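Local structure of D-psicose 3-epimerase (2HK0) at residues S28-E33 against G39-K44; L48-I53 against E294-A299. The protein catalyses the metal-dependent epimerisation of ketohexoses such as D-fructose and D-psicose at carbon 3. All blocks are in the same frame, centred on the assembly; numbering follows the deposited sequence.

Contact 1 of 2, residues S28-E33 against G39-K44; sequences SYWEHE and GPYIEK
Trp30 and Tyr41 mark the closest approach of the two backbones, and even there their CA atoms stand 9.2 Å apart, so side chains do all the bridging. Segment 28-33 leaves a short 3-10 turn, tied by the bond from Glu31 N to Ser28 O, and runs on as loop; segment 39-44 is helical and continues along helix 39-47. Tyr41 and Lys44, one turn apart on that helix, reach over to Trp30 and Glu31. Tyr41 lies alongside the indole rather than squarely on it: the planes are inclined by only 28°, but the six-membered ring and the phenol ring have centroids 5.7 Å apart and hardly overlap. Tyr41 CE1 and OH both come to 3.5 Å from Trp30 CB. The phenol hydroxyl carries on past the indole and donates to the Glu31 carboxylate, OE2 sitting at the ring edge near its plane while the carboxylate itself is turned almost perpendicular to that ring, at 83°. The modelled separation of Tyr41 OH and Glu31 OE2 is 2.4 Å, so short that its exact value is doubtful. Glu31 gets there by a chain folded at chi2 (-68°). Lys44 covers one face of the indole, its CE 4.2 Å from the centroid of the five-membered ring in a CH-pi contact; NZ adds an off-centre cation-pi interaction, while its charge is paired with Asp293 in a salt bridge. Tyr29 CD2 lies over the opposite face, so the indole is sandwiched. The contact sits at the surface of the TIM barrel, where the loop after strand 22-26 folds back on helix 39-47; helix 289-307 flanks it through Met292, and Tyr41 leans on Ile53 of strand 52-56.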
loop_
_atom_site.group_PDB
_atom_site.type_symbol
_atom_site.label_atom_id
_atom_site.label_comp_id
_atom_site.label_asym_id
_atom_site.label_seq_id
_atom_site.Cartn_x
_atom_site.Cartn_y
_atom_site.Cartn_z
ATOM N N SER A 28 -8.383 21.931 19.023
ATOM C CA SER A 28 -8.528 21.008 20.161
ATOM C C SER A 28 -7.399 19.965 20.268
ATOM O O SER A 28 -7.307 19.210 21.246
ATOM C CB SER A 28 -9.870 20.287 20.099
ATOM O OG SER A 28 -10.916 21.169 20.453
ATOM N N TYR A 29 -6.565 19.912 19.243
ATOM C CA TYR A 29 -5.401 19.028 19.224
ATOM C C TYR A 29 -4.547 19.304 20.478
ATOM O O TYR A 29 -3.962 18.402 21.061
ATOM C CB TYR A 29 -4.582 19.355 17.978
ATOM C CG TYR A 29 -3.161 18.842 17.940
ATOM C CD1 TYR A 29 -2.887 17.477 17.848
ATOM C CD2 TYR A 29 -2.094 19.730 17.866
ATOM C CE1 TYR A 29 -1.583 17.012 17.659
ATOM C CE2 TYR A 29 -0.794 19.286 17.685
ATOM C CZ TYR A 29 -0.539 17.927 17.574
ATOM O OH TYR A 29 0.759 17.498 17.343
ATOM N N TRP A 30 -4.494 20.568 20.879
ATOM C CA TRP A 30 -3.700 21.001 22.034
ATOM C C TRP A 30 -4.446 20.990 23.379
ATOM O O TRP A 30 -3.858 21.329 24.408
ATOM C CB TRP A 30 -3.161 22.419 21.781
ATOM C CG TRP A 30 -2.028 22.510 20.778
ATOM C CD1 TRP A 30 -0.710 22.232 21.007
ATOM C CD2 TRP A 30 -2.119 22.902 19.400
ATOM N NE1 TRP A 30 0.025 22.424 19.864
ATOM C CE2 TRP A 30 -0.816 22.833 18.860
ATOM C CE3 TRP A 30 -3.177 23.299 18.567
ATOM C CZ2 TRP A 30 -0.540 23.147 17.521
ATOM C CZ3 TRP A 30 -2.906 23.611 17.239
ATOM C CH2 TRP A 30 -1.595 23.531 16.730
ATOM N N GLU A 31 -5.716 20.593 23.392
ATOM C CA GLU A 31 -6.473 20.603 24.645
ATOM C C GLU A 31 -6.996 19.247 25.104
ATOM O O GLU A 31 -6.858 18.243 24.396
ATOM C CB GLU A 31 -7.647 21.575 24.531
ATOM C CG GLU A 31 -7.244 23.024 24.301
ATOM C CD GLU A 31 -6.533 23.635 25.510
ATOM O OE1 GLU A 31 -6.843 23.230 26.651
ATOM O OE2 GLU A 31 -5.677 24.525 25.318
ATOM N N HIS A 32 -7.606 19.233 26.294
ATOM C CA HIS A 32 -8.172 18.016 26.876
ATOM C C HIS A 32 -9.661 18.198 27.113
ATOM O O HIS A 32 -10.380 17.240 27.371
ATOM C CB HIS A 32 -7.514 17.702 28.220
ATOM C CG HIS A 32 -6.031 17.554 28.145
ATOM N ND1 HIS A 32 -5.416 16.636 27.323
ATOM C CD2 HIS A 32 -5.036 18.218 28.780
ATOM C CE1 HIS A 32 -4.105 16.742 27.453
ATOM N NE2 HIS A 32 -3.847 17.695 28.331
ATOM N N GLU A 33 -10.112 19.445 27.043
ATOM C CA GLU A 33 -11.507 19.783 27.267
ATOM C C GLU A 33 -12.065 20.562 26.064
ATOM O O GLU A 33 -11.366 21.407 25.487
ATOM C CB GLU A 33 -11.606 20.648 28.524
ATOM C CG GLU A 33 -12.609 20.179 29.550
ATOM C CD GLU A 33 -12.267 18.824 30.122
ATOM O OE1 GLU A 33 -11.132 18.640 30.616
ATOM O OE2 GLU A 33 -13.141 17.941 30.081
ATOM N N GLY A 39 -9.542 31.407 21.210
ATOM C CA GLY A 39 -8.939 32.715 20.991
ATOM C C GLY A 39 -7.429 32.773 20.838
ATOM O O GLY A 39 -6.939 33.224 19.800
ATOM N N PRO A 40 -6.657 32.322 21.845
ATOM C CA PRO A 40 -5.184 32.332 21.806
ATOM C C PRO A 40 -4.597 31.478 20.683
ATOM O O PRO A 40 -3.469 31.699 20.240
ATOM C CB PRO A 40 -4.793 31.787 23.183
ATOM C CG PRO A 40 -5.949 32.192 24.044
ATOM C CD PRO A 40 -7.136 31.867 23.163
ATOM N N TYR A 41 -5.364 30.496 20.228
ATOM C CA TYR A 41 -4.888 29.618 19.166
ATOM C C TYR A 41 -4.818 30.261 17.790
ATOM O O TYR A 41 -4.059 29.805 16.934
ATOM C CB TYR A 41 -5.745 28.352 19.140
ATOM C CG TYR A 41 -5.383 27.458 20.294
ATOM C CD1 TYR A 41 -4.272 26.616 20.216
ATOM C CD2 TYR A 41 -6.076 27.524 21.497
ATOM C CE1 TYR A 41 -3.862 25.861 21.308
ATOM C CE2 TYR A 41 -5.665 26.774 22.603
ATOM C CZ TYR A 41 -4.562 25.947 22.498
ATOM O OH TYR A 41 -4.156 25.198 23.571
ATOM N N ILE A 42 -5.595 31.325 17.575
ATOM C CA ILE A 42 -5.582 32.005 16.289
ATOM C C ILE A 42 -4.143 32.382 15.927
ATOM O O ILE A 42 -3.620 31.990 14.880
ATOM C CB ILE A 42 -6.420 33.296 16.326
ATOM C CG1 ILE A 42 -7.888 32.974 16.631
ATOM C CG2 ILE A 42 -6.286 34.027 14.999
ATOM C CD1 ILE A 42 -8.632 32.356 15.496
ATOM N N GLU A 43 -3.505 33.135 16.818
ATOM C CA GLU A 43 -2.134 33.588 16.622
ATOM C C GLU A 43 -1.134 32.435 16.610
ATOM O O GLU A 43 -0.206 32.420 15.809
ATOM C CB GLU A 43 -1.749 34.567 17.737
ATOM C CG GLU A 43 -0.348 35.136 17.569
ATOM C CD GLU A 43 0.170 35.831 18.824
ATOM O OE1 GLU A 43 -0.586 36.632 19.415
ATOM O OE2 GLU A 43 1.339 35.577 19.204
ATOM N N LYS A 44 -1.314 31.471 17.506
ATOM C CA LYS A 44 -0.398 30.340 17.587
ATOM C C LYS A 44 -0.417 29.508 16.309
ATOM O O LYS A 44 0.632 29.195 15.738
ATOM C CB LYS A 44 -0.779 29.449 18.771
ATOM C CG LYS A 44 0.189 28.313 19.058
ATOM C CD LYS A 44 -0.562 27.123 19.632
ATOM C CE LYS A 44 0.162 26.450 20.773
ATOM N NZ LYS A 44 1.479 25.898 20.454
#

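Contact 2 of 2, residues L48-I53 against E294-A299; sequences LGFDII and EDARNA
Leu48 and Arg297 meet through a combination of torsions: CG of Leu48 is anti to its own carbonyl carbon (chi1 -64°), whereas that of Arg297 is swung roughly opposite the backbone N (chi1 -151°). The arginine then bends at chi2 and again at chi3 (39°), which carries its guanidinium to the leucine, and the two side chains cross at about a right angle. Leu48 CD2 comes to 3.3 Å from Arg297 NH1, a close touch between a methyl and one end of the guanidinium group. Further back, the aliphatic part of the arginine passes the leucine backbone, with Arg297 CG 3.9 Å from Leu48 O. This is also where the chains run nearest, the CA atoms of Leu48 and Arg297 being 6.1 Å apart. Gly49 follows with a positive phi in a Schellman motif that ends helix 39-47 and turns the chain inward. Beyond that turn, Phe50 extends its ring to helix 289-307, and CZ reaches both the backbone and the side chain of Ala296, 3.7 Å from its O and 4.2 Å from its CB. Contact between the two segments is thus van der Waals in kind; polar ties come from further along helix 289-307, where Arg304 bonds to Gly49 O and pairs with Asp51. Phe50 also touches Val45 of helix 39-47 and Met263 of strand 260-263, Ile52 and Ile53 begin the barrel strand 52-56, and on the helix Asn298 packs against Phe305 of the second subunit.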
loop_
_atom_site.group_PDB
_atom_site.type_symbol
_atom_site.label_atom_id
_atom_site.label_comp_id
_atom_site.label_asym_id
_atom_site.label_seq_id
_atom_site.Cartn_x
_atom_site.Cartn_y
_atom_site.Cartn_z
ATOM N N LEU A 48 2.448 28.883 13.288
ATOM C CA LEU A 48 2.970 27.581 12.895
ATOM C C LEU A 48 2.904 27.411 11.372
ATOM O O LEU A 48 3.375 26.417 10.828
ATOM C CB LEU A 48 2.192 26.460 13.599
ATOM C CG LEU A 48 2.321 26.426 15.130
ATOM C CD1 LEU A 48 1.359 25.382 15.699
ATOM C CD2 LEU A 48 3.773 26.111 15.531
ATOM N N GLY A 49 2.308 28.369 10.677
ATOM C CA GLY A 49 2.278 28.255 9.223
ATOM C C GLY A 49 0.987 27.806 8.553
ATOM O O GLY A 49 0.907 27.770 7.326
ATOM N N PHE A 50 -0.023 27.462 9.336
ATOM C CA PHE A 50 -1.291 27.030 8.754
ATOM C C PHE A 50 -2.055 28.182 8.087
ATOM O O PHE A 50 -1.977 29.328 8.528
ATOM C CB PHE A 50 -2.174 26.399 9.839
ATOM C CG PHE A 50 -1.662 25.055 10.345
ATOM C CD1 PHE A 50 -2.022 23.865 9.699
ATOM C CD2 PHE A 50 -0.830 24.984 11.467
ATOM C CE1 PHE A 50 -1.567 22.625 10.164
ATOM C CE2 PHE A 50 -0.368 23.742 11.942
ATOM C CZ PHE A 50 -0.744 22.558 11.279
ATOM N N ASP A 51 -2.798 27.864 7.029
ATOM C CA ASP A 51 -3.617 28.848 6.328
ATOM C C ASP A 51 -4.943 28.997 7.086
ATOM O O ASP A 51 -5.603 30.025 7.011
ATOM C CB ASP A 51 -3.975 28.351 4.927
ATOM C CG ASP A 51 -2.755 27.965 4.096
ATOM O OD1 ASP A 51 -1.868 28.822 3.927
ATOM O OD2 ASP A 51 -2.701 26.808 3.600
ATOM N N ILE A 52 -5.336 27.945 7.798
ATOM C CA ILE A 52 -6.614 27.911 8.492
ATOM C C ILE A 52 -6.572 27.305 9.891
ATOM O O ILE A 52 -5.745 26.428 10.184
ATOM C CB ILE A 52 -7.619 27.045 7.670
ATOM C CG1 ILE A 52 -7.911 27.704 6.319
ATOM C CG2 ILE A 52 -8.898 26.774 8.467
ATOM C CD1 ILE A 52 -8.604 26.766 5.372
ATOM N N ILE A 53 -7.470 27.774 10.754
ATOM C CA ILE A 53 -7.619 27.189 12.081
ATOM C C ILE A 53 -9.105 26.835 12.132
ATOM O O ILE A 53 -9.955 27.660 11.806
ATOM C CB ILE A 53 -7.257 28.154 13.249
ATOM C CG1 ILE A 53 -7.563 27.461 14.583
ATOM C CG2 ILE A 53 -8.039 29.458 13.146
ATOM C CD1 ILE A 53 -7.139 28.267 15.841
ATOM N N GLU A 294 5.842 20.827 16.889
ATOM C CA GLU A 294 6.770 20.283 15.907
ATOM C C GLU A 294 6.070 19.224 15.039
ATOM O O GLU A 294 6.204 19.226 13.818
ATOM C CB GLU A 294 7.981 19.684 16.630
ATOM C CG GLU A 294 9.123 19.219 15.740
ATOM C CD GLU A 294 10.136 18.384 16.523
ATOM O OE1 GLU A 294 10.525 18.809 17.643
ATOM O OE2 GLU A 294 10.536 17.305 16.028
ATOM N N ASP A 295 5.335 18.312 15.668
ATOM C CA ASP A 295 4.602 17.297 14.906
ATOM C C ASP A 295 3.596 18.002 13.977
ATOM O O ASP A 295 3.474 17.656 12.806
ATOM C CB ASP A 295 3.841 16.351 15.841
ATOM C CG ASP A 295 4.737 15.315 16.488
ATOM O OD1 ASP A 295 5.848 15.073 15.982
ATOM O OD2 ASP A 295 4.319 14.716 17.496
ATOM N N ALA A 296 2.881 18.992 14.506
ATOM C CA ALA A 296 1.902 19.736 13.708
ATOM C C ALA A 296 2.596 20.404 12.520
ATOM O O ALA A 296 2.152 20.300 11.375
ATOM C CB ALA A 296 1.202 20.790 14.571
ATOM N N ARG A 297 3.702 21.081 12.802
ATOM C CA ARG A 297 4.463 21.770 11.766
ATOM C C ARG A 297 4.988 20.787 10.708
ATOM O O ARG A 297 4.957 21.081 9.500
ATOM C CB ARG A 297 5.625 22.527 12.420
ATOM C CG ARG A 297 6.078 23.779 11.712
ATOM C CD ARG A 297 6.602 24.770 12.765
ATOM N NE ARG A 297 7.342 24.062 13.802
ATOM C CZ ARG A 297 7.550 24.505 15.041
ATOM N NH1 ARG A 297 7.087 25.686 15.434
ATOM N NH2 ARG A 297 8.195 23.735 15.906
ATOM N N ASN A 298 5.456 19.618 11.144
ATOM C CA ASN A 298 5.978 18.651 10.180
ATOM C C ASN A 298 4.835 18.025 9.370
ATOM O O ASN A 298 4.985 17.773 8.170
ATOM C CB ASN A 298 6.816 17.557 10.884
ATOM C CG ASN A 298 8.112 18.113 11.496
ATOM O OD1 ASN A 298 8.670 19.092 10.997
ATOM N ND2 ASN A 298 8.590 17.486 12.570
ATOM N N ALA A 299 3.695 17.782 10.021
ATOM C CA ALA A 299 2.553 17.196 9.322
ATOM C C ALA A 299 2.044 18.176 8.267
ATOM O O ALA A 299 1.603 17.756 7.195
ATOM C CB ALA A 299 1.432 16.840 10.301
#

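Overall arrangement
Along the chain the contacts come in series on one side of the barrel, their centres 12 Å apart. Contact 1 follows the first strand; contact 2 begins where helix 39-47 ends and joins the entry to strand 52-56 to the last helix, 289-307, more than 240 residues on. They touch directly: Trp30 CZ2 is 3.5 Å from Leu48 CD1, and Tyr29 packs on Asp295. Through these touches the pair forms a continuous patch that joins the beginning of this TIM barrel to its C-terminal helix, on the side where strands 22-26 and 260-263, the first and last of eight, come together to close the parallel sheet.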